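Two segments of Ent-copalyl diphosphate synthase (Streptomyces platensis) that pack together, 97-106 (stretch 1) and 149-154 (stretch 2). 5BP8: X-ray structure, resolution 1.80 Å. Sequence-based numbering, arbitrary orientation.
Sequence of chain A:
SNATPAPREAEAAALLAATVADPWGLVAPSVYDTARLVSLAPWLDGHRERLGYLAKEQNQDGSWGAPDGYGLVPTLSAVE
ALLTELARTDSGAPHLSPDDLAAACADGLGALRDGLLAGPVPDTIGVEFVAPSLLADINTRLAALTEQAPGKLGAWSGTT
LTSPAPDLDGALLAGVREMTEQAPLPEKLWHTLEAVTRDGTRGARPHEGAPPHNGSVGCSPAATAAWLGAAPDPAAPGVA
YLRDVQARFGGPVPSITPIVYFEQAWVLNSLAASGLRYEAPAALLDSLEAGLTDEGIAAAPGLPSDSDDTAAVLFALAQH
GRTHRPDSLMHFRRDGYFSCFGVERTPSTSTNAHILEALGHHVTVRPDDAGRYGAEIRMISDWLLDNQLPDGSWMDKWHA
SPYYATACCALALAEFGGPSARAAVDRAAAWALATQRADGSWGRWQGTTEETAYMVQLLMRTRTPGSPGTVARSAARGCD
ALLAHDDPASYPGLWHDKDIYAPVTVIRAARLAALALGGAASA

Stretch 1, residues 97-106: SPDDLAAACA
Stretch 2 149-154: APGKLG

The contact is a helix face packed against a turning loop, held by van der Waals packing, with no hydrogen bond across it, and it buries 352 Å² counted over both sides. Stretch 1 begins with Ser97 and runs as a regular helix from Pro98 through Ala106, with phi/psi near -60/-43 and i to i+4 bonds such as Ala106 N to Ala102 O at 2.8 Å. Its start is fixed by a cap. Ser97 (-76/163, chi1 p) accepts from Asp100 N through OG at 3.0 Å, while Ser97 N donates to Asp100 OD1 at 2.9 Å; Asp100, chi1 m, is out of reach of the loop. Stretch 2 travels in the same general sense as the helix: Pro150 CA lies 5.6 Å from Asp99 CA, and Leu153 CA lies 5.6 Å from Ala106 CA.

Ala149 is extended (-56/151) and makes no contact, its CA-to-CB bond pointing sideways. Pro150 (-69/155, C-gamma endo) makes the first engagement, directed toward the helix. Pro150 CG lies 3.8 Å from Ala102 CB and 4.1 Å from Pro98 CB, so the ring covers the first turn across residues one turn apart. Pro150 CB approaches Asp99 OD1 to 3.3 Å; Asp99 starts sideways, but chi1 m and chi2 -15° bring its end nearer. The carbonyl is close as well, with Pro150 O 3.6 Å from Ala102 CB, a spacing that the short methyl allows. A rigid ring suits this position, offering apolar surface with little conformational freedom to lose.

Gly151 adopts phi 53 and psi -142, and the positive phi by itself favours glycine. A CB here would point toward the helix, ideally 4.0 Å from Ala102 CB. Asp99 OD1 stands 3.8 Å from Gly151 N, an approach without a hydrogen bond.

Lys152 (-83/-2) leaves the backbone sideways with chi1 at 38° (p) and chi2 to chi4 all t. Its aliphatic part does the packing, Lys152 CG reaching Ala106 CB at 4.0 Å, while NZ is hydrogen-bonded elsewhere in the structure. A long chain with a charged tip suits this exposed border, because methylenes can cover an alanine while the amine finds a polar partner.

Leu153 (-61/-35) points toward the helix and has the largest covered area of any residue in the contact, 68 Å². A weak hydrogen bond runs from Leu153 N back to Pro150 O, 3.2 Å, within the loop. With chi1 -158° (t) and chi2 53° (p), Leu153 CD2 meets Ala102 CB at 4.0 Å and lies 4.3 Å from Cys105 SG; Leu153 CD1 lies 4.0 Å from the same sulfur and 4.2 Å from Ala106 CB. Cys105, chi1 t, and the two alanines all direct CA-to-CB toward the loop. The rule is complementary: small residues on the helix leave room for a branched leucine and a proline ring. Gly154 (-56/-29) follows, out of reach and buried.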

# COMPACT_ATOMS: atom_id res chain seq x y z
N SER A 97 24.52 -17.83 -11.65
CA SER A 97 25.23 -17.77 -12.91
C SER A 97 24.38 -17.01 -13.94
O SER A 97 23.14 -16.90 -13.77
CB SER A 97 25.48 -19.19 -13.45
OG SER A 97 24.24 -19.83 -13.72
N PRO A 98 25.02 -16.56 -15.02
CA PRO A 98 24.26 -16.02 -16.14
C PRO A 98 23.15 -16.99 -16.60
O PRO A 98 22.03 -16.55 -16.84
CB PRO A 98 25.33 -15.80 -17.22
CG PRO A 98 26.58 -15.54 -16.44
CD PRO A 98 26.48 -16.45 -15.25
N ASP A 99 23.43 -18.30 -16.65
CA ASP A 99 22.39 -19.29 -16.99
C ASP A 99 21.21 -19.31 -16.00
O ASP A 99 20.06 -19.38 -16.43
CB ASP A 99 22.97 -20.70 -17.12
CG ASP A 99 23.87 -20.86 -18.34
OD1 ASP A 99 23.86 -20.02 -19.27
OD2 ASP A 99 24.62 -21.85 -18.37
N ASP A 100 21.49 -19.24 -14.69
CA ASP A 100 20.40 -19.16 -13.70
C ASP A 100 19.52 -17.91 -13.93
O ASP A 100 18.28 -17.99 -13.93
CB ASP A 100 20.94 -19.07 -12.26
CG ASP A 100 21.70 -20.31 -11.82
OD1 ASP A 100 22.76 -20.14 -11.18
OD2 ASP A 100 21.26 -21.45 -12.11
N LEU A 101 20.17 -16.77 -14.13
CA LEU A 101 19.41 -15.54 -14.35
C LEU A 101 18.64 -15.56 -15.66
O LEU A 101 17.47 -15.10 -15.70
CB LEU A 101 20.31 -14.32 -14.34
CG LEU A 101 21.08 -14.04 -13.06
CD1 LEU A 101 21.84 -12.74 -13.23
CD2 LEU A 101 20.15 -13.98 -11.86
N ALA A 102 19.29 -16.10 -16.69
CA ALA A 102 18.68 -16.20 -18.01
C ALA A 102 17.43 -17.09 -18.02
O ALA A 102 16.46 -16.77 -18.73
CB ALA A 102 19.69 -16.68 -19.02
N ALA A 103 17.44 -18.17 -17.22
CA ALA A 103 16.33 -19.07 -17.14
C ALA A 103 15.13 -18.33 -16.55
O ALA A 103 14.01 -18.41 -17.09
CB ALA A 103 16.66 -20.27 -16.27
N ALA A 104 15.37 -17.65 -15.43
CA ALA A 104 14.33 -16.84 -14.80
C ALA A 104 13.80 -15.79 -15.75
O ALA A 104 12.58 -15.58 -15.87
CB ALA A 104 14.85 -16.19 -13.52
N CYS A 105 14.71 -15.11 -16.42
CA CYS A 105 14.34 -14.05 -17.33
C CYS A 105 13.46 -14.55 -18.48
O CYS A 105 12.39 -13.96 -18.77
CB CYS A 105 15.60 -13.41 -17.88
SG CYS A 105 15.27 -11.93 -18.85
N ALA A 106 13.90 -15.63 -19.12
CA ALA A 106 13.15 -16.20 -20.25
C ALA A 106 11.77 -16.67 -19.83
O ALA A 106 10.77 -16.46 -20.57
CB ALA A 106 13.92 -17.32 -20.90
N ALA A 149 23.38 -14.94 -26.20
CA ALA A 149 22.86 -14.74 -24.86
C ALA A 149 22.68 -16.12 -24.19
O ALA A 149 22.44 -17.12 -24.86
CB ALA A 149 21.53 -13.99 -24.90
N PRO A 150 22.80 -16.18 -22.87
CA PRO A 150 22.80 -17.48 -22.24
C PRO A 150 21.45 -18.18 -22.32
O PRO A 150 20.42 -17.51 -22.49
CB PRO A 150 23.17 -17.19 -20.79
CG PRO A 150 22.99 -15.74 -20.60
CD PRO A 150 23.07 -15.08 -21.93
N GLY A 151 21.48 -19.51 -22.25
CA GLY A 151 20.27 -20.33 -22.30
C GLY A 151 19.37 -20.07 -23.50
O GLY A 151 19.84 -19.82 -24.61
N LYS A 152 18.06 -20.11 -23.26
CA LYS A 152 17.08 -19.90 -24.33
C LYS A 152 16.85 -18.43 -24.58
O LYS A 152 16.17 -18.05 -25.52
CB LYS A 152 15.76 -20.66 -24.08
CG LYS A 152 15.24 -20.72 -22.66
CD LYS A 152 14.02 -21.63 -22.61
CE LYS A 152 13.23 -21.44 -21.32
NZ LYS A 152 11.89 -22.07 -21.45
N LEU A 153 17.51 -17.58 -23.80
CA LEU A 153 17.34 -16.15 -23.95
C LEU A 153 17.76 -15.63 -25.32
O LEU A 153 17.10 -14.74 -25.87
CB LEU A 153 18.05 -15.45 -22.78
CG LEU A 153 17.64 -14.06 -22.43
CD1 LEU A 153 16.13 -13.97 -22.20
CD2 LEU A 153 18.42 -13.63 -21.20
N GLY A 154 18.79 -16.21 -25.94
CA GLY A 154 19.17 -15.86 -27.30
C GLY A 154 18.06 -16.02 -28.34
O GLY A 154 17.99 -15.29 -29.32